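Local coordinates for protein L-isoleucine-4-hydroxylase (Bacillus thuringiensis, PDB 6LNH) that catalyses the iron(II)- and 2-oxoglutarate-dependent hydroxylation of L-isoleucine to (4S)-4-hydroxy-L-isoleucine, and also hydroxylates or sulfoxidises several related amino acids, at residues C[26-30]-C[216-221]; C[30-36]-C[210-216]; C[176-182]-C[239-245]; C[188-194]-C[224-230]. All coordinates share one frame. Numbering follows the deposited sequence.

In the fold
Two antiparallel sheets facing each other across an iron site are the hallmark of the double-stranded beta-helix of 2-oxoglutarate oxygenases, and these four contacts sample both. Interactions 2 and 3, about 9 Å apart between centres, are strand pairings within the larger sheet, where strands 31-34, 214-218, 176-184 and 236-247 lie side by side. Interaction 1 packs the end of helix 19-29 on strand 214-218; it shares Gly30 and Val216 with interaction 2, which is nested inside it along the chain. Interaction 4 joins strands of the smaller sheet, about 16 Å from interaction 3 between centres, and is nested within it. Helix 19-29 and strand 31-34 are thus held on strand 214-218, which pairs in turn with 176-184, tying the N-terminal region into the catalytic core.

Interaction 1 (C[26-30]-C[216-221]); sequences FESKG and VFGQKV
The end of a helix can be fastened to the end of a strand distant in sequence, as 26-30 is to 216-221. Helical angles persist through Lys29; Gly30 then turns to phi 91°, psi -6°, its N still bonded to Phe26 O at 2.6 Å. A side chain at Gly30 would collide with the preceding carbonyl and crowd Val221 CG1, so this helix end calls for glycine. Gly30 lies opposite Gly218, with CA atoms 5.0 Å apart, and Gly218 N donates to Gly30 O at 2.8 Å (155°). Phe26, with chi1 t and chi2 68°, sends its ring toward the strand: CD1 meets Val216 CG2 at 3.5 Å, while the ring edge meets the backbone, CE1 lying 3.4 Å from Gly218 N. A CB on Gly218 would press on Phe26 CZ. Lys220 stretches out with all four chi angles t, passing Gly30 and carrying NZ to Ser28 O in a very short 2.4 Å hydrogen bond, a charge meeting a carbonyl of the helix's last turn. Val221, chi1 m, covers the junction, its CG1 3.6 Å from Lys29 O and its CG2 3.7 Å from Gly30 O. Phe217 points away, stacking on the iron ligand His223. Thus helix 19-29 packs beside the end of strand 214-218, which pairs with strands 31-34 and 176-184, while Phe26 also covers Leu32 and Val221 reaches Ile195 of strand 189-196.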
loop_
_atom_site.group_PDB
_atom_site.type_symbol
_atom_site.label_atom_id
_atom_site.label_comp_id
_atom_site.label_asym_id
_atom_site.label_seq_id
_atom_site.Cartn_x
_atom_site.Cartn_y
_atom_site.Cartn_z
ATOM N N PHE C 26 11.404 20.615 18.819
ATOM C CA PHE C 26 10.763 19.676 19.733
ATOM C C PHE C 26 10.229 20.388 20.970
ATOM O O PHE C 26 9.122 20.096 21.435
ATOM C CB PHE C 26 11.755 18.579 20.127
ATOM C CG PHE C 26 11.321 17.756 21.308
ATOM C CD1 PHE C 26 10.238 16.899 21.212
ATOM C CD2 PHE C 26 12.002 17.834 22.511
ATOM C CE1 PHE C 26 9.840 16.134 22.296
ATOM C CE2 PHE C 26 11.610 17.075 23.596
ATOM C CZ PHE C 26 10.529 16.223 23.490
ATOM N N GLU C 27 11.003 21.330 21.512
ATOM C CA GLU C 27 10.592 22.025 22.728
ATOM C C GLU C 27 9.382 22.927 22.508
ATOM O O GLU C 27 8.530 23.049 23.395
ATOM C CB GLU C 27 11.770 22.827 23.273
ATOM C CG GLU C 27 12.804 21.934 23.907
ATOM C CD GLU C 27 13.985 22.680 24.475
ATOM O OE1 GLU C 27 14.278 23.801 24.009
ATOM O OE2 GLU C 27 14.614 22.141 25.407
ATOM N N SER C 28 9.282 23.572 21.344
ATOM C CA SER C 28 8.135 24.441 21.094
ATOM C C SER C 28 6.906 23.641 20.673
ATOM O O SER C 28 5.773 24.030 20.983
ATOM C CB SER C 28 8.480 25.498 20.041
ATOM O OG SER C 28 8.090 25.089 18.746
ATOM N N LYS C 29 7.110 22.525 19.968
ATOM C CA LYS C 29 5.999 21.729 19.462
ATOM C C LYS C 29 5.590 20.595 20.394
ATOM O O LYS C 29 4.415 20.213 20.403
ATOM C CB LYS C 29 6.361 21.143 18.096
ATOM C CG LYS C 29 5.703 21.829 16.909
ATOM C CD LYS C 29 6.388 21.439 15.607
ATOM C CE LYS C 29 6.700 19.946 15.578
ATOM N NZ LYS C 29 7.211 19.485 14.257
ATOM N N GLY C 30 6.519 20.039 21.171
ATOM C CA GLY C 30 6.204 18.915 22.029
ATOM C C GLY C 30 6.426 17.565 21.391
ATOM O O GLY C 30 6.266 16.539 22.066
ATOM N N VAL C 216 9.757 11.458 18.415
ATOM C CA VAL C 216 10.086 11.795 19.796
ATOM C C VAL C 216 8.906 12.538 20.421
ATOM O O VAL C 216 8.325 13.434 19.798
ATOM C CB VAL C 216 11.401 12.596 19.869
ATOM C CG1 VAL C 216 12.432 11.972 18.938
ATOM C CG2 VAL C 216 11.203 14.045 19.514
ATOM N N PHE C 217 8.518 12.124 21.627
ATOM C CA PHE C 217 7.392 12.707 22.347
ATOM C C PHE C 217 7.854 13.431 23.604
ATOM O O PHE C 217 8.706 12.931 24.343
ATOM C CB PHE C 217 6.369 11.651 22.775
ATOM C CG PHE C 217 5.854 10.791 21.664
ATOM C CD1 PHE C 217 5.127 11.335 20.618
ATOM C CD2 PHE C 217 6.053 9.421 21.694
ATOM C CE1 PHE C 217 4.634 10.529 19.608
ATOM C CE2 PHE C 217 5.567 8.612 20.689
ATOM C CZ PHE C 217 4.857 9.165 19.645
ATOM N N GLY C 218 7.268 14.603 23.849
ATOM C CA GLY C 218 7.304 15.232 25.149
ATOM C C GLY C 218 5.931 15.161 25.802
ATOM O O GLY C 218 4.966 14.651 25.237
ATOM N N GLN C 219 5.854 15.702 27.016
ATOM C CA GLN C 219 4.622 15.639 27.795
ATOM C C GLN C 219 3.757 16.877 27.616
ATOM O O GLN C 219 2.708 16.986 28.257
ATOM C CB GLN C 219 4.946 15.469 29.283
ATOM C CG GLN C 219 5.337 14.066 29.707
ATOM C CD GLN C 219 5.942 14.051 31.098
ATOM O OE1 GLN C 219 6.449 15.067 31.575
ATOM N NE2 GLN C 219 5.884 12.901 31.762
ATOM N N LYS C 220 4.167 17.799 26.749
ATOM C CA LYS C 220 3.386 18.993 26.466
ATOM C C LYS C 220 2.172 18.696 25.591
ATOM O O LYS C 220 1.219 19.483 25.579
ATOM C CB LYS C 220 4.314 20.031 25.829
ATOM C CG LYS C 220 3.665 21.123 25.017
ATOM C CD LYS C 220 4.711 22.144 24.627
ATOM C CE LYS C 220 4.173 23.124 23.608
ATOM N NZ LYS C 220 5.163 24.200 23.332
ATOM N N VAL C 221 2.163 17.555 24.902
ATOM C CA VAL C 221 1.059 17.174 24.038
ATOM C C VAL C 221 0.650 15.749 24.373
ATOM O O VAL C 221 1.394 14.989 24.996
ATOM C CB VAL C 221 1.419 17.274 22.538
ATOM C CG1 VAL C 221 1.689 18.714 22.145
ATOM C CG2 VAL C 221 2.617 16.385 22.218
#

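Interaction 2 (C[30-36]-C[210-216]); sequences GFLEISN and EPLETLV. With HG (mercury (II) ion), chain G.
The major sheet of a double-stranded beta-helix needs an outermost strand; within this chain 30-36 supplies one, pairing with 210-216. Strands 31-34 and 214-216 run antiparallel, their axes 4.7 Å apart at closest and 165° between directions. Leu32 and Val216 form a hydrogen-bonded pair (Leu32 N to Val216 O 3.1 Å, Val216 N to Leu32 O 3.0 Å), as do Ile34 and Thr214 (Ile34 N to Thr214 O 2.7 Å, Thr214 N to Ile34 O 3.0 Å); between them Glu33 and Leu215 make a non-hydrogen-bonded pair, CA atoms 4.6 Å apart. Leu32, Ile34, Thr214 and Val216 share one face. There Val216, chi1 m, straddles the groove between two neighbours, CG2 on Leu32 CB at 3.3 Å and CG1 on Ile34 CD1 at 3.7 Å, while Ile34 CB lies 4.0 Å from Thr214 CB. Beyond the ladder a type II turn, Glu210 to Glu213, brings Leu212 (phi 70°) up to Asn36, their CB atoms 3.5 Å apart. Asn36, chi1 p, fits into this turn, its ND2 donating to Pro211 O at 2.8 Å and Glu210 OE2 at 3.2 Å. Glu210 OE1 binds a mercury ion at 2.6 Å. Backbone bonds and apolar Leu32, Ile34 and Val216 hold the ladder, Asn36 and Glu210 the turn; Glu210 OE2, also hydrogen-bonded to Ser233 of a second subunit, implies that the turn contributes to the subunit interface.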
loop_
_atom_site.group_PDB
_atom_site.type_symbol
_atom_site.label_atom_id
_atom_site.label_comp_id
_atom_site.label_asym_id
_atom_site.label_seq_id
_atom_site.Cartn_x
_atom_site.Cartn_y
_atom_site.Cartn_z
ATOM N N GLY C 30 6.519 20.039 21.171
ATOM C CA GLY C 30 6.204 18.915 22.029
ATOM C C GLY C 30 6.426 17.565 21.391
ATOM O O GLY C 30 6.266 16.539 22.066
ATOM N N PHE C 31 6.759 17.567 20.102
ATOM C CA PHE C 31 7.009 16.312 19.352
ATOM C C PHE C 31 7.953 16.627 18.192
ATOM O O PHE C 31 8.098 17.808 17.842
ATOM C CB PHE C 31 5.692 15.699 18.870
ATOM C CG PHE C 31 5.056 16.422 17.712
ATOM C CD1 PHE C 31 4.249 17.526 17.924
ATOM C CD2 PHE C 31 5.273 16.006 16.411
ATOM C CE1 PHE C 31 3.665 18.192 16.859
ATOM C CE2 PHE C 31 4.690 16.674 15.347
ATOM C CZ PHE C 31 3.886 17.765 15.574
ATOM N N LEU C 32 8.568 15.598 17.616
ATOM C CA LEU C 32 9.521 15.831 16.505
ATOM C C LEU C 32 9.701 14.540 15.706
ATOM O O LEU C 32 10.047 13.518 16.313
ATOM C CB LEU C 32 10.852 16.281 17.112
ATOM C CG LEU C 32 11.790 17.037 16.177
ATOM C CD1 LEU C 32 12.974 16.171 15.789
ATOM C CD2 LEU C 32 11.055 17.518 14.940
ATOM N N GLU C 33 9.448 14.598 14.398
ATOM C CA GLU C 33 9.656 13.418 13.523
ATOM C C GLU C 33 11.104 13.465 13.033
ATOM O O GLU C 33 11.556 14.552 12.646
ATOM C CB GLU C 33 8.676 13.422 12.350
ATOM C CG GLU C 33 7.298 13.938 12.715
ATOM C CD GLU C 33 6.466 14.396 11.530
ATOM O OE1 GLU C 33 5.950 15.530 11.577
ATOM O OE2 GLU C 33 6.341 13.616 10.564
ATOM N N ILE C 34 11.802 12.333 13.083
ATOM C CA ILE C 34 13.222 12.286 12.632
ATOM C C ILE C 34 13.345 11.226 11.538
ATOM O O ILE C 34 12.774 10.137 11.710
ATOM C CB ILE C 34 14.158 11.991 13.818
ATOM C CG1 ILE C 34 14.105 13.100 14.871
ATOM C CG2 ILE C 34 15.576 11.743 13.335
ATOM C CD1 ILE C 34 14.769 12.738 16.175
ATOM N N SER C 35 14.070 11.546 10.462
ATOM C CA SER C 35 14.275 10.597 9.338
ATOM C C SER C 35 15.320 9.555 9.740
ATOM O O SER C 35 16.106 9.833 10.658
ATOM C CB SER C 35 14.674 11.326 8.086
ATOM O OG SER C 35 13.768 12.380 7.811
ATOM N N ASN C 36 15.352 8.418 9.039
ATOM C CA ASN C 36 16.298 7.315 9.360
ATOM C C ASN C 36 17.690 7.573 8.768
ATOM O O ASN C 36 18.601 6.795 9.084
ATOM C CB ASN C 36 15.760 5.959 8.900
ATOM C CG ASN C 36 15.219 5.981 7.487
ATOM O OD1 ASN C 36 15.256 7.008 6.816
ATOM N ND2 ASN C 36 14.711 4.850 7.028
ATOM N N GLU C 210 9.112 3.130 6.755
ATOM C CA GLU C 210 10.385 2.372 6.647
ATOM C C GLU C 210 11.089 2.276 7.998
ATOM O O GLU C 210 10.907 3.171 8.836
ATOM C CB GLU C 210 11.304 3.015 5.609
ATOM C CG GLU C 210 11.385 4.524 5.722
ATOM C CD GLU C 210 11.838 5.218 4.451
ATOM O OE1 GLU C 210 10.993 5.431 3.564
ATOM O OE2 GLU C 210 13.034 5.538 4.352
ATOM N N PRO C 211 11.924 1.235 8.212
ATOM C CA PRO C 211 12.682 1.060 9.455
ATOM C C PRO C 211 13.582 2.251 9.823
ATOM O O PRO C 211 14.075 2.927 8.937
ATOM C CB PRO C 211 13.533 -0.187 9.185
ATOM C CG PRO C 211 12.724 -0.951 8.172
ATOM C CD PRO C 211 12.139 0.126 7.286
ATOM N N LEU C 212 13.770 2.424 11.135
ATOM C CA LEU C 212 14.549 3.502 11.806
ATOM C C LEU C 212 13.835 4.848 11.666
ATOM O O LEU C 212 14.457 5.864 12.003
ATOM C CB LEU C 212 16.023 3.538 11.386
ATOM C CG LEU C 212 16.754 2.205 11.500
ATOM C CD1 LEU C 212 18.199 2.342 11.058
ATOM C CD2 LEU C 212 16.676 1.675 12.921
ATOM N N GLU C 213 12.574 4.853 11.211
ATOM C CA GLU C 213 11.822 6.134 11.219
ATOM C C GLU C 213 11.586 6.440 12.699
ATOM O O GLU C 213 11.265 5.507 13.456
ATOM C CB GLU C 213 10.562 6.064 10.357
ATOM C CG GLU C 213 10.820 6.459 8.915
ATOM C CD GLU C 213 9.582 6.712 8.073
ATOM O OE1 GLU C 213 8.780 5.778 7.910
ATOM O OE2 GLU C 213 9.431 7.844 7.578
ATOM N N THR C 214 11.698 7.703 13.088
ATOM C CA THR C 214 11.700 7.995 14.514
ATOM C C THR C 214 10.742 9.131 14.846
ATOM O O THR C 214 10.609 10.093 14.083
ATOM C CB THR C 214 13.129 8.338 14.981
ATOM O OG1 THR C 214 13.956 7.173 14.870
ATOM C CG2 THR C 214 13.145 8.822 16.423
ATOM N N LEU C 215 10.081 9.006 15.997
ATOM C CA LEU C 215 9.191 10.024 16.539
ATOM C C LEU C 215 9.524 10.213 18.011
ATOM O O LEU C 215 9.585 9.235 18.765
ATOM C CB LEU C 215 7.724 9.622 16.378
ATOM C CG LEU C 215 6.649 10.699 16.514
ATOM C CD1 LEU C 215 5.295 10.027 16.431
ATOM C CD2 LEU C 215 6.785 11.481 17.814
ATOM N N VAL C 216 9.757 11.458 18.415
ATOM C CA VAL C 216 10.086 11.795 19.796
ATOM C C VAL C 216 8.906 12.538 20.421
ATOM O O VAL C 216 8.325 13.434 19.798
ATOM C CB VAL C 216 11.401 12.596 19.869
ATOM C CG1 VAL C 216 12.432 11.972 18.938
ATOM C CG2 VAL C 216 11.203 14.045 19.514
HETATM HG HG HG G . 9.344 5.170 1.510
#

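Interaction 3 (C[176-182]-C[239-245]); sequences VVFLHLM and DILLVTF
Regular antiparallel pairing in the middle of the major sheet joins 176-182 to 239-245, at the centre of the chain and of the double-stranded beta-helix that houses the iron. Axes approach to 4.6 Å at 166°. Hydrogen-bonded pairs are Val176-Phe245, Phe178-Val243 and His180-Leu241, alternating with the non-hydrogen-bonded pairs Val177-Thr244, Leu179-Leu242 and Leu181-Ile240. Six bonds lace the backbones: Phe245 N to Val176 O (2.9 Å), Phe178 N to Val243 O (2.8 Å), Val243 N to Phe178 O (2.9 Å), His180 N to Leu241 O (2.8 Å), Leu241 N to His180 O (2.9 Å) and Met182 N to Asp239 O (2.8 Å). Two faces result. One, with Val177, Leu179, Leu181, Ile240, Leu242 and Thr244, is turned to the metal side, the Leu242 side chain about 6 Å from the iron; the other, with Val176, Phe178, His180, Leu241, Val243 and Phe245, packs partly on helix 120-134, whose Asp129 is hydrogen-bonded to His180 NE2. Phe178 and Phe245, both chi1 m, meet rim to rim, centroids 5.9 Å apart and planes at 65°. On the metal side, Leu179, chi1 t and chi2 p, sets CD1 3.4 Å from Ile240 CG2 and 3.6 Å from Leu242 CD2.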
loop_
_atom_site.group_PDB
_atom_site.type_symbol
_atom_site.label_atom_id
_atom_site.label_comp_id
_atom_site.label_asym_id
_atom_site.label_seq_id
_atom_site.Cartn_x
_atom_site.Cartn_y
_atom_site.Cartn_z
ATOM N N VAL C 176 10.675 12.475 28.226
ATOM C CA VAL C 176 11.156 12.382 26.850
ATOM C C VAL C 176 11.176 10.916 26.442
ATOM O O VAL C 176 11.788 10.087 27.123
ATOM C CB VAL C 176 12.556 13.004 26.675
ATOM C CG1 VAL C 176 12.994 12.919 25.216
ATOM C CG2 VAL C 176 12.577 14.450 27.148
ATOM N N VAL C 177 10.512 10.603 25.329
ATOM C CA VAL C 177 10.406 9.240 24.822
ATOM C C VAL C 177 10.747 9.241 23.338
ATOM O O VAL C 177 10.227 10.066 22.579
ATOM C CB VAL C 177 8.997 8.656 25.056
ATOM C CG1 VAL C 177 8.802 7.373 24.257
ATOM C CG2 VAL C 177 8.765 8.408 26.537
ATOM N N PHE C 178 11.615 8.317 22.927
ATOM C CA PHE C 178 11.959 8.116 21.524
ATOM C C PHE C 178 11.282 6.843 21.024
ATOM O O PHE C 178 11.472 5.769 21.605
ATOM C CB PHE C 178 13.474 8.016 21.335
ATOM C CG PHE C 178 14.196 9.329 21.458
ATOM C CD1 PHE C 178 14.404 9.914 22.696
ATOM C CD2 PHE C 178 14.684 9.967 20.331
ATOM C CE1 PHE C 178 15.075 11.122 22.805
ATOM C CE2 PHE C 178 15.355 11.173 20.433
ATOM C CZ PHE C 178 15.548 11.751 21.672
ATOM N N LEU C 179 10.501 6.966 19.952
ATOM C CA LEU C 179 9.861 5.834 19.288
ATOM C C LEU C 179 10.601 5.564 17.981
ATOM O O LEU C 179 10.561 6.387 17.060
ATOM C CB LEU C 179 8.381 6.128 19.043
ATOM C CG LEU C 179 7.537 5.091 18.300
ATOM C CD1 LEU C 179 7.596 3.773 19.016
ATOM C CD2 LEU C 179 6.096 5.557 18.182
ATOM N N HIS C 180 11.274 4.419 17.897
ATOM C CA HIS C 180 11.981 4.000 16.691
ATOM C C HIS C 180 11.273 2.789 16.098
ATOM O O HIS C 180 11.184 1.740 16.746
ATOM C CB HIS C 180 13.444 3.668 16.989
ATOM C CG HIS C 180 14.166 4.736 17.750
ATOM N ND1 HIS C 180 14.671 5.868 17.147
ATOM C CD2 HIS C 180 14.472 4.842 19.064
ATOM C CE1 HIS C 180 15.253 6.627 18.057
ATOM N NE2 HIS C 180 15.148 6.027 19.229
ATOM N N LEU C 181 10.775 2.931 14.873
ATOM C CA LEU C 181 10.255 1.783 14.143
ATOM C C LEU C 181 11.399 0.863 13.734
ATOM O O LEU C 181 12.380 1.306 13.130
ATOM C CB LEU C 181 9.475 2.245 12.914
ATOM C CG LEU C 181 8.850 1.153 12.046
ATOM C CD1 LEU C 181 7.848 0.329 12.841
ATOM C CD2 LEU C 181 8.193 1.767 10.822
ATOM N N MET C 182 11.269 -0.423 14.057
ATOM C CA MET C 182 12.259 -1.416 13.661
ATOM C C MET C 182 11.815 -2.271 12.482
ATOM O O MET C 182 12.639 -2.607 11.625
ATOM C CB MET C 182 12.597 -2.319 14.849
ATOM C CG MET C 182 13.210 -1.573 16.021
ATOM S SD MET C 182 14.770 -0.769 15.601
ATOM C CE MET C 182 15.812 -2.199 15.339
ATOM N N ASP C 239 7.301 -3.991 14.986
ATOM C CA ASP C 239 8.456 -4.093 15.865
ATOM C C ASP C 239 8.906 -2.682 16.211
ATOM O O ASP C 239 9.200 -1.881 15.318
ATOM C CB ASP C 239 9.581 -4.882 15.198
ATOM C CG ASP C 239 9.202 -6.329 14.945
ATOM O OD1 ASP C 239 8.345 -6.855 15.686
ATOM O OD2 ASP C 239 9.758 -6.942 14.011
ATOM N N ILE C 240 8.967 -2.389 17.503
ATOM C CA ILE C 240 9.230 -1.042 17.979
ATOM C C ILE C 240 10.384 -1.069 18.971
ATOM O O ILE C 240 10.616 -2.071 19.656
ATOM C CB ILE C 240 7.932 -0.470 18.613
ATOM C CG1 ILE C 240 6.987 0.058 17.529
ATOM C CG2 ILE C 240 8.201 0.526 19.738
ATOM C CD1 ILE C 240 7.606 1.081 16.630
ATOM N N LEU C 241 11.103 0.049 19.052
ATOM C CA LEU C 241 12.081 0.285 20.105
ATOM C C LEU C 241 11.776 1.629 20.747
ATOM O O LEU C 241 11.744 2.653 20.056
ATOM C CB LEU C 241 13.512 0.269 19.561
ATOM C CG LEU C 241 14.580 0.566 20.616
ATOM C CD1 LEU C 241 14.694 -0.581 21.614
ATOM C CD2 LEU C 241 15.925 0.863 19.970
ATOM N N LEU C 242 11.566 1.629 22.059
ATOM C CA LEU C 242 11.372 2.854 22.822
ATOM C C LEU C 242 12.617 3.141 23.650
ATOM O O LEU C 242 13.141 2.245 24.320
ATOM C CB LEU C 242 10.150 2.754 23.738
ATOM C CG LEU C 242 8.751 2.637 23.135
ATOM C CD1 LEU C 242 7.762 2.202 24.207
ATOM C CD2 LEU C 242 8.322 3.961 22.526
ATOM N N VAL C 243 13.084 4.385 23.603
ATOM C CA VAL C 243 14.181 4.853 24.444
ATOM C C VAL C 243 13.644 6.023 25.256
ATOM O O VAL C 243 13.383 7.102 24.707
ATOM C CB VAL C 243 15.416 5.253 23.627
ATOM C CG1 VAL C 243 16.567 5.599 24.558
ATOM C CG2 VAL C 243 15.817 4.126 22.684
ATOM N N THR C 244 13.477 5.813 26.559
ATOM C CA THR C 244 12.863 6.782 27.454
ATOM C C THR C 244 13.883 7.346 28.435
ATOM O O THR C 244 14.842 6.670 28.821
ATOM C CB THR C 244 11.703 6.151 28.228
ATOM O OG1 THR C 244 12.222 5.268 29.231
ATOM C CG2 THR C 244 10.803 5.364 27.285
ATOM N N PHE C 245 13.673 8.604 28.820
ATOM C CA PHE C 245 14.522 9.296 29.783
ATOM C C PHE C 245 13.667 9.775 30.950
ATOM O O PHE C 245 12.760 10.596 30.763
ATOM C CB PHE C 245 15.258 10.459 29.112
ATOM C CG PHE C 245 16.159 10.025 27.989
ATOM C CD1 PHE C 245 15.635 9.658 26.757
ATOM C CD2 PHE C 245 17.529 9.955 28.174
ATOM C CE1 PHE C 245 16.458 9.242 25.733
ATOM C CE2 PHE C 245 18.356 9.541 27.149
ATOM C CZ PHE C 245 17.820 9.184 25.928
#

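Interaction 4 (C[188-194]-C[224-230]); sequences AIGGDNL and AVTPLGT
Ala188 rests its CB against Leu228 CD1 at 3.9 Å. Ile189 and Gly229 form a hydrogen-bonded pair, Ile189 N to Gly229 O and Gly229 N to Ile189 O both 2.7 Å. Gly190 (phi 87°, psi -156°) lies opposite Leu228, and a CB here would strike Pro227 O. Gly191, also at positive phi, gives its N to Pro227 O at 3.2 Å and weakly to Thr226 O, also 3.2 Å. Such an interruption divides each strand of this antiparallel ladder in two; it belongs to the minor sheet of the double-stranded beta-helix, whose strand 222-229 carries the iron ligand His223. Asp192 resumes the pairing, its O taking Thr226 N at 2.7 Å. Asn193 sits opposite Val225, CA atoms 4.5 Å apart, with ND2 4.0 Å from Val225 CB; its side chain also touches Phe217 of the major sheet. Leu194, chi1 m and chi2 t, pairs with Ala224 (Leu194 N to Ala224 O 2.9 Å, Ala224 N to Leu194 O 3.1 Å) and packs on Pro227 of a third subunit.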
loop_
_atom_site.group_PDB
_atom_site.type_symbol
_atom_site.label_atom_id
_atom_site.label_comp_id
_atom_site.label_asym_id
_atom_site.label_seq_id
_atom_site.Cartn_x
_atom_site.Cartn_y
_atom_site.Cartn_z
ATOM N N ALA C 188 0.311 -5.751 7.761
ATOM C CA ALA C 188 -0.189 -4.973 8.882
ATOM C C ALA C 188 -0.891 -3.706 8.408
ATOM O O ALA C 188 -0.499 -3.080 7.420
ATOM C CB ALA C 188 0.954 -4.610 9.833
ATOM N N ILE C 189 -1.948 -3.339 9.130
ATOM C CA ILE C 189 -2.677 -2.096 8.917
ATOM C C ILE C 189 -2.796 -1.385 10.258
ATOM O O ILE C 189 -2.876 -2.021 11.314
ATOM C CB ILE C 189 -4.074 -2.339 8.300
ATOM C CG1 ILE C 189 -4.000 -3.419 7.217
ATOM C CG2 ILE C 189 -4.638 -1.051 7.722
ATOM C CD1 ILE C 189 -5.229 -3.499 6.331
ATOM N N GLY C 190 -2.811 -0.059 10.213
ATOM C CA GLY C 190 -2.880 0.718 11.432
ATOM C C GLY C 190 -1.507 0.985 12.020
ATOM O O GLY C 190 -0.480 0.975 11.333
ATOM N N GLY C 191 -1.498 1.230 13.326
ATOM C CA GLY C 191 -0.267 1.605 13.997
ATOM C C GLY C 191 0.216 2.997 13.663
ATOM O O GLY C 191 1.422 3.258 13.716
ATOM N N ASP C 192 -0.699 3.898 13.315
ATOM C CA ASP C 192 -0.353 5.285 13.049
ATOM C C ASP C 192 -0.284 6.077 14.350
ATOM O O ASP C 192 -0.994 5.788 15.317
ATOM C CB ASP C 192 -1.380 5.927 12.115
ATOM C CG ASP C 192 -1.798 5.009 10.981
ATOM O OD1 ASP C 192 -0.908 4.456 10.297
ATOM O OD2 ASP C 192 -3.017 4.843 10.771
ATOM N N ASN C 193 0.586 7.081 14.367
ATOM C CA ASN C 193 0.795 7.915 15.541
ATOM C C ASN C 193 0.020 9.218 15.397
ATOM O O ASN C 193 0.044 9.847 14.334
ATOM C CB ASN C 193 2.283 8.197 15.742
ATOM C CG ASN C 193 3.083 6.935 15.996
ATOM O OD1 ASN C 193 3.735 6.408 15.094
ATOM N ND2 ASN C 193 3.031 6.437 17.228
ATOM N N LEU C 194 -0.671 9.610 16.463
ATOM C CA LEU C 194 -1.465 10.830 16.496
ATOM C C LEU C 194 -0.888 11.792 17.523
ATOM O O LEU C 194 -0.424 11.371 18.586
ATOM C CB LEU C 194 -2.925 10.528 16.833
ATOM C CG LEU C 194 -3.575 9.445 15.976
ATOM C CD1 LEU C 194 -4.997 9.199 16.428
ATOM C CD2 LEU C 194 -3.538 9.831 14.506
ATOM N N ALA C 224 -1.043 9.146 20.702
ATOM C CA ALA C 224 -1.658 7.831 20.696
ATOM C C ALA C 224 -1.099 7.070 19.508
ATOM O O ALA C 224 -0.532 7.658 18.583
ATOM C CB ALA C 224 -3.186 7.915 20.625
ATOM N N VAL C 225 -1.270 5.757 19.540
ATOM C CA VAL C 225 -0.966 4.910 18.396
ATOM C C VAL C 225 -2.224 4.120 18.059
ATOM O O VAL C 225 -2.805 3.452 18.923
ATOM C CB VAL C 225 0.252 4.001 18.648
ATOM C CG1 VAL C 225 0.029 3.049 19.815
ATOM C CG2 VAL C 225 0.619 3.245 17.379
ATOM N N THR C 226 -2.663 4.244 16.812
ATOM C CA THR C 226 -3.840 3.549 16.322
ATOM C C THR C 226 -3.658 2.034 16.458
ATOM O O THR C 226 -2.533 1.530 16.389
ATOM C CB THR C 226 -4.076 3.977 14.867
ATOM O OG1 THR C 226 -4.591 5.317 14.844
ATOM C CG2 THR C 226 -5.005 3.045 14.100
ATOM N N PRO C 227 -4.743 1.287 16.691
ATOM C CA PRO C 227 -4.627 -0.172 16.794
ATOM C C PRO C 227 -4.009 -0.783 15.545
ATOM O O PRO C 227 -4.059 -0.223 14.450
ATOM C CB PRO C 227 -6.079 -0.633 16.979
ATOM C CG PRO C 227 -6.763 0.546 17.577
ATOM C CD PRO C 227 -6.129 1.738 16.926
ATOM N N LEU C 228 -3.414 -1.957 15.728
ATOM C CA LEU C 228 -2.791 -2.701 14.642
ATOM C C LEU C 228 -3.713 -3.832 14.205
ATOM O O LEU C 228 -4.193 -4.604 15.041
ATOM C CB LEU C 228 -1.436 -3.265 15.075
ATOM C CG LEU C 228 -0.557 -3.812 13.952
ATOM C CD1 LEU C 228 -0.011 -2.673 13.107
ATOM C CD2 LEU C 228 0.574 -4.662 14.509
ATOM N N GLY C 229 -3.964 -3.921 12.900
ATOM C CA GLY C 229 -4.839 -4.938 12.358
ATOM C C GLY C 229 -4.233 -5.612 11.144
ATOM O O GLY C 229 -3.156 -5.244 10.665
ATOM N N THR C 230 -4.959 -6.615 10.657
ATOM C CA THR C 230 -4.671 -7.273 9.393
ATOM C C THR C 230 -5.970 -7.881 8.887
ATOM O O THR C 230 -6.763 -8.406 9.676
ATOM C CB THR C 230 -3.581 -8.349 9.546
ATOM O OG1 THR C 230 -3.260 -8.907 8.264
ATOM C CG2 THR C 230 -4.042 -9.460 10.484
#